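Local atomic coordinates of superoxide dismutase (Clostridium difficile, PDB entry 4JZ2), a protein that probably protects cells from oxidative damage by converting superoxide radicals into hydrogen peroxide and molecular oxygen at a single redox-active metal ion. Residues A[37-42]-A[80-85]; A[131-136]-A[167-172]. All coordinates share one frame; numbering follows the deposited sequence.

Contact 1 of 2, residues A[37-42]-A[80-85]. With CO (cobalt (II) ion), chain B.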
loop_
_atom_site.group_PDB
_atom_site.type_symbol
_atom_site.label_atom_id
_atom_site.label_comp_id
_atom_site.label_asym_id
_atom_site.label_seq_id
_atom_site.Cartn_x
_atom_site.Cartn_y
_atom_site.Cartn_z
ATOM N N ALA A 37 -14.469 -7.862 1.194
ATOM C CA ALA A 37 -14.517 -7.095 -0.059
ATOM C C ALA A 37 -13.841 -7.825 -1.228
ATOM O O ALA A 37 -14.323 -7.794 -2.370
ATOM C CB ALA A 37 -13.873 -5.731 0.132
ATOM N N TYR A 38 -12.704 -8.451 -0.950
ATOM C CA TYR A 38 -12.011 -9.210 -1.987
ATOM C C TYR A 38 -12.903 -10.330 -2.499
ATOM O O TYR A 38 -12.988 -10.564 -3.700
ATOM C CB TYR A 38 -10.697 -9.786 -1.466
ATOM C CG TYR A 38 -9.656 -8.726 -1.166
ATOM C CD1 TYR A 38 -9.236 -7.838 -2.151
ATOM C CD2 TYR A 38 -9.100 -8.616 0.093
ATOM C CE1 TYR A 38 -8.279 -6.864 -1.878
ATOM C CE2 TYR A 38 -8.154 -7.645 0.379
ATOM C CZ TYR A 38 -7.751 -6.771 -0.612
ATOM O OH TYR A 38 -6.797 -5.817 -0.312
ATOM N N VAL A 39 -13.565 -11.024 -1.585
ATOM C CA VAL A 39 -14.447 -12.115 -1.979
ATOM C C VAL A 39 -15.618 -11.596 -2.807
ATOM O O VAL A 39 -15.946 -12.157 -3.860
ATOM C CB VAL A 39 -14.932 -12.925 -0.755
ATOM C CG1 VAL A 39 -16.046 -13.898 -1.143
ATOM C CG2 VAL A 39 -13.756 -13.670 -0.119
ATOM N N ASP A 40 -16.240 -10.511 -2.354
ATOM C CA ASP A 40 -17.379 -9.961 -3.092
ATOM C C ASP A 40 -16.973 -9.537 -4.499
ATOM O O ASP A 40 -17.664 -9.835 -5.472
ATOM C CB ASP A 40 -17.989 -8.763 -2.356
ATOM C CG ASP A 40 -18.648 -9.156 -1.046
ATOM O OD1 ASP A 40 -18.855 -10.366 -0.822
ATOM O OD2 ASP A 40 -18.955 -8.249 -0.243
ATOM N N LYS A 41 -15.846 -8.846 -4.602
ATOM C CA LYS A 41 -15.395 -8.338 -5.890
ATOM C C LYS A 41 -15.028 -9.475 -6.848
ATOM O O LYS A 41 -15.300 -9.407 -8.050
ATOM C CB LYS A 41 -14.208 -7.396 -5.705
ATOM C CG LYS A 41 -14.570 -6.043 -5.108
ATOM C CD LYS A 41 -13.307 -5.263 -4.763
ATOM C CE LYS A 41 -13.620 -3.952 -4.046
ATOM N NZ LYS A 41 -14.217 -2.966 -4.993
ATOM N N LEU A 42 -14.404 -10.517 -6.317
ATOM C CA LEU A 42 -14.090 -11.685 -7.129
ATOM C C LEU A 42 -15.374 -12.304 -7.680
ATOM O O LEU A 42 -15.514 -12.500 -8.901
ATOM C CB LEU A 42 -13.300 -12.703 -6.303
ATOM C CG LEU A 42 -13.015 -14.040 -6.989
ATOM C CD1 LEU A 42 -12.184 -13.829 -8.256
ATOM C CD2 LEU A 42 -12.310 -14.983 -6.039
ATOM N N GLY A 80 -6.340 -13.041 -5.281
ATOM C CA GLY A 80 -5.164 -12.859 -4.459
ATOM C C GLY A 80 -5.567 -12.462 -3.048
ATOM O O GLY A 80 -5.146 -13.087 -2.073
ATOM N N GLY A 81 -6.397 -11.429 -2.945
ATOM C CA GLY A 81 -6.846 -10.940 -1.650
ATOM C C GLY A 81 -7.593 -12.005 -0.863
ATOM O O GLY A 81 -7.380 -12.179 0.338
ATOM N N ALA A 82 -8.484 -12.711 -1.545
ATOM C CA ALA A 82 -9.284 -13.750 -0.908
ATOM C C ALA A 82 -8.384 -14.876 -0.410
ATOM O O ALA A 82 -8.504 -15.324 0.732
ATOM C CB ALA A 82 -10.328 -14.286 -1.872
ATOM N N TYR A 83 -7.459 -15.317 -1.251
ATOM C CA TYR A 83 -6.600 -16.436 -0.873
ATOM C C TYR A 83 -5.614 -16.047 0.231
ATOM O O TYR A 83 -5.416 -16.792 1.193
ATOM C CB TYR A 83 -5.843 -16.978 -2.089
ATOM C CG TYR A 83 -4.883 -18.087 -1.726
ATOM C CD1 TYR A 83 -5.285 -19.416 -1.758
ATOM C CD2 TYR A 83 -3.583 -17.800 -1.330
ATOM C CE1 TYR A 83 -4.410 -20.436 -1.424
ATOM C CE2 TYR A 83 -2.703 -18.804 -0.984
ATOM C CZ TYR A 83 -3.120 -20.122 -1.032
ATOM O OH TYR A 83 -2.242 -21.118 -0.685
ATOM N N ASN A 84 -4.989 -14.884 0.087
ATOM C CA ASN A 84 -3.969 -14.452 1.036
ATOM C C ASN A 84 -4.555 -14.242 2.426
ATOM O O ASN A 84 -3.906 -14.534 3.421
ATOM C CB ASN A 84 -3.296 -13.148 0.582
ATOM C CG ASN A 84 -2.480 -13.320 -0.684
ATOM O OD1 ASN A 84 -2.127 -14.435 -1.050
ATOM N ND2 ASN A 84 -2.173 -12.206 -1.358
ATOM N N HIS A 85 -5.773 -13.719 2.491
ATOM C CA HIS A 85 -6.366 -13.437 3.792
ATOM C C HIS A 85 -6.876 -14.705 4.471
ATOM O O HIS A 85 -6.691 -14.891 5.676
ATOM C CB HIS A 85 -7.450 -12.360 3.681
ATOM C CG HIS A 85 -6.885 -10.989 3.504
ATOM N ND1 HIS A 85 -6.560 -10.475 2.262
ATOM C CD2 HIS A 85 -6.523 -10.049 4.406
ATOM C CE1 HIS A 85 -6.054 -9.265 2.412
ATOM N NE2 HIS A 85 -6.023 -8.980 3.703
HETATM CO CO CO B . -4.964 -7.429 4.641
HETATM O O HOH W 1 -3.617 -7.159 2.663
#
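Tyr38 lays one face of its phenol ring over the backbone of Gly81, whose CA stands 3.8 Å from the ring centroid, a CH-pi contact. The ring reaches there because CG is anti to the carbonyl carbon (chi1 -68°), which sends the phenol across the neighbouring helix and on toward the metal. Gly81, having no side chain, lets the ring settle directly on its CA. Farther along the ring, CE2 of Tyr38 approaches CE1 of His85 to 3.3 Å; the two planes are within 26° of parallel, but the rings are slid so far apart that they hardly overlap. Beside the rings, Val39 CG2 packs against Ala82 CB at 3.9 Å. These residues bring helices 24-46 and 72-90 together in the alpha-hairpin domain. The axes of 37-42 and 80-85 pass 8.1 Å apart, with the chains running roughly antiparallel.

The imidazole of His85 is fixed at both nitrogens. ND1 donates to Gly81 O at 2.7 Å, with the acceptor in the ring plane, and NE2 binds the cobalt ion at 2.1 Å. Gly81 O also accepts the helical bond from His85 N, so one carbonyl receives two donors from the same residue. The phenol oxygen of Tyr38 is hydrogen-bonded to Gln152. Because ND1 is the donor, the proton resides there and NE2 offers its lone pair to the metal; the carbonyl probably also makes the imidazole a somewhat stronger ligand.

Contact 2 of 2, residues A[131-136]-A[167-172]. With CO (cobalt (II) ion), chain B.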
loop_
_atom_site.group_PDB
_atom_site.type_symbol
_atom_site.label_atom_id
_atom_site.label_comp_id
_atom_site.label_asym_id
_atom_site.label_seq_id
_atom_site.Cartn_x
_atom_site.Cartn_y
_atom_site.Cartn_z
ATOM N N SER A 131 2.283 -1.537 -0.272
ATOM C CA SER A 131 1.456 -2.619 0.270
ATOM C C SER A 131 2.025 -3.972 -0.180
ATOM O O SER A 131 2.553 -4.084 -1.280
ATOM C CB SER A 131 0.010 -2.487 -0.223
ATOM O OG SER A 131 -0.517 -1.185 0.050
ATOM N N GLY A 132 1.926 -4.996 0.665
ATOM C CA GLY A 132 2.375 -6.316 0.254
ATOM C C GLY A 132 2.503 -7.318 1.383
ATOM O O GLY A 132 1.944 -7.120 2.456
ATOM N N TRP A 133 3.279 -8.373 1.139
ATOM C CA TRP A 133 3.347 -9.532 2.025
ATOM C C TRP A 133 4.772 -10.039 2.101
ATOM O O TRP A 133 5.539 -9.925 1.133
ATOM C CB TRP A 133 2.484 -10.673 1.474
ATOM C CG TRP A 133 1.031 -10.380 1.451
ATOM C CD1 TRP A 133 0.365 -9.608 0.543
ATOM C CD2 TRP A 133 0.044 -10.877 2.357
ATOM N NE1 TRP A 133 -0.977 -9.580 0.836
ATOM C CE2 TRP A 133 -1.199 -10.349 1.956
ATOM C CE3 TRP A 133 0.091 -11.715 3.479
ATOM C CZ2 TRP A 133 -2.390 -10.632 2.626
ATOM C CZ3 TRP A 133 -1.089 -11.992 4.151
ATOM C CH2 TRP A 133 -2.315 -11.452 3.721
ATOM N N ALA A 134 5.135 -10.602 3.248
ATOM C CA ALA A 134 6.383 -11.353 3.349
ATOM C C ALA A 134 6.015 -12.807 3.555
ATOM O O ALA A 134 5.086 -13.111 4.306
ATOM C CB ALA A 134 7.234 -10.851 4.527
ATOM N N TRP A 135 6.751 -13.702 2.907
ATOM C CA TRP A 135 6.397 -15.116 2.892
ATOM C C TRP A 135 7.588 -16.005 3.192
ATOM O O TRP A 135 8.712 -15.742 2.748
ATOM C CB TRP A 135 5.887 -15.538 1.508
ATOM C CG TRP A 135 4.736 -14.743 0.957
ATOM C CD1 TRP A 135 4.811 -13.682 0.098
ATOM C CD2 TRP A 135 3.350 -14.970 1.195
ATOM N NE1 TRP A 135 3.550 -13.228 -0.207
ATOM C CE2 TRP A 135 2.632 -14.004 0.457
ATOM C CE3 TRP A 135 2.633 -15.899 1.967
ATOM C CZ2 TRP A 135 1.238 -13.924 0.477
ATOM C CZ3 TRP A 135 1.249 -15.834 1.970
ATOM C CH2 TRP A 135 0.564 -14.847 1.233
ATOM N N LEU A 136 7.327 -17.077 3.929
ATOM C CA LEU A 136 8.211 -18.229 3.910
ATOM C C LEU A 136 7.579 -19.220 2.943
ATOM O O LEU A 136 6.425 -19.615 3.130
ATOM C CB LEU A 136 8.317 -18.846 5.307
ATOM C CG LEU A 136 9.045 -20.192 5.388
ATOM C CD1 LEU A 136 10.529 -20.025 5.089
ATOM C CD2 LEU A 136 8.846 -20.807 6.765
ATOM N N ASP A 167 0.911 -10.217 6.398
ATOM C CA ASP A 167 0.298 -9.076 5.720
ATOM C C ASP A 167 0.945 -7.784 6.233
ATOM O O ASP A 167 0.853 -7.477 7.430
ATOM C CB ASP A 167 -1.199 -9.080 6.044
ATOM C CG ASP A 167 -1.996 -8.081 5.235
ATOM O OD1 ASP A 167 -1.419 -7.315 4.430
ATOM O OD2 ASP A 167 -3.245 -8.062 5.394
ATOM N N VAL A 168 1.629 -7.035 5.358
ATOM C CA VAL A 168 2.172 -5.732 5.779
ATOM C C VAL A 168 1.534 -4.539 5.075
ATOM O O VAL A 168 2.109 -3.442 5.037
ATOM C CB VAL A 168 3.723 -5.637 5.735
ATOM C CG1 VAL A 168 4.338 -6.605 6.744
ATOM C CG2 VAL A 168 4.245 -5.881 4.314
ATOM N N TRP A 169 0.345 -4.753 4.520
ATOM C CA TRP A 169 -0.518 -3.632 4.165
ATOM C C TRP A 169 -0.705 -2.845 5.460
ATOM O O TRP A 169 -0.802 -3.440 6.540
ATOM C CB TRP A 169 -1.870 -4.138 3.698
ATOM C CG TRP A 169 -1.893 -4.652 2.267
ATOM C CD1 TRP A 169 -1.125 -5.659 1.734
ATOM C CD2 TRP A 169 -2.729 -4.184 1.208
ATOM N NE1 TRP A 169 -1.442 -5.846 0.399
ATOM C CE2 TRP A 169 -2.432 -4.945 0.055
ATOM C CE3 TRP A 169 -3.718 -3.189 1.117
ATOM C CZ2 TRP A 169 -3.073 -4.745 -1.165
ATOM C CZ3 TRP A 169 -4.360 -2.990 -0.098
ATOM C CH2 TRP A 169 -4.033 -3.764 -1.226
ATOM N N GLU A 170 -0.776 -1.521 5.362
ATOM C CA GLU A 170 -0.953 -0.691 6.556
ATOM C C GLU A 170 -2.275 -0.978 7.283
ATOM O O GLU A 170 -2.367 -0.791 8.498
ATOM C CB GLU A 170 -0.803 0.805 6.204
ATOM C CG GLU A 170 0.654 1.159 5.855
ATOM C CD GLU A 170 0.846 2.557 5.254
ATOM O OE1 GLU A 170 -0.029 3.032 4.494
ATOM O OE2 GLU A 170 1.901 3.163 5.524
ATOM N N HIS A 171 -3.302 -1.428 6.569
ATOM C CA HIS A 171 -4.545 -1.751 7.273
ATOM C C HIS A 171 -4.384 -2.884 8.305
ATOM O O HIS A 171 -5.170 -2.989 9.260
ATOM C CB HIS A 171 -5.707 -2.029 6.319
ATOM C CG HIS A 171 -5.546 -3.272 5.487
ATOM N ND1 HIS A 171 -5.616 -3.261 4.112
ATOM C CD2 HIS A 171 -5.349 -4.562 5.849
ATOM C CE1 HIS A 171 -5.454 -4.493 3.657
ATOM N NE2 HIS A 171 -5.303 -5.302 4.691
ATOM N N ALA A 172 -3.370 -3.721 8.115
ATOM C CA ALA A 172 -3.113 -4.844 9.016
ATOM C C ALA A 172 -2.540 -4.410 10.360
ATOM O O ALA A 172 -2.595 -5.174 11.329
ATOM C CB ALA A 172 -2.153 -5.845 8.371
HETATM CO CO CO B . -4.964 -7.429 4.641
HETATM O O HOH W 2 -1.414 -0.581 2.585
HETATM O O HOH W 1 -3.617 -7.159 2.663
#
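Asp167 OD1 receives two donors, the backbone N of Trp169 at 3.1 Å, which closes an Asx turn, and, weakly, water 1. The Trp169 N-H comes from above the carboxylate plane, 40° out of it, while the other oxygen, OD2, binds the cobalt ion at 2.0 Å. The carboxylate lies stacked on the Trp133 indole, the planes 11° apart, and Asp167 CB sits over the six-membered ring, 3.6 Å from its centroid. Metal bond, stack and Asx turn together fix the rotation of the carboxylate. With CG anti to the backbone N (chi1 -171°), it extends along the indole to the metal. Trp135 packs on the opposite face of Trp133, whose NE1 is bonded to Gln152.

Trp169 is clasped in a different way. Ser131 CB lies over its five-membered ring, 3.5 Å from the centroid, and water 1 sits above the other face, offset toward the rim. The two indoles meet obliquely, and Trp169 NE1 bonds to Asn151 O. The backbones are tied by Val168 N to Gly132 O at 2.9 Å, next to the antiparallel non-hydrogen-bonded pair Trp133-Asp167. Water 2 bridges Ser131 OG and Glu170 N; that hydroxyl also meets Ser131 of the second subunit, whose Glu170 accepts from ND1 of His171.

His171 NE2 binds the cobalt at 2.2 Å, and His30 and His85 complete the protein ligands. Three histidines, one aspartate and a solvent molecule, walled by tryptophans, form the metal site characteristic of iron/manganese superoxide dismutases.

Contact 1 comes first along the chain and closes before contact 2 opens; their centres are 14 Å apart. Contact 1 joins two long helices, 24-46 and 72-90, of the alpha-hairpin domain, whereas contact 2 lies in the C-terminal domain, between the central strand 132-138 of the three-stranded antiparallel sheet and the end of edge strand 161-167 with the loop that follows it. They meet at the cobalt ion and water 1, and also pack directly: Asn84 CB touches Trp133 CZ2 at 3.4 Å, and Tyr38 OH lies 3.6 Å from Trp169 CH2. The active site therefore forms at the domain interface, with metal ligands supplied by both domains.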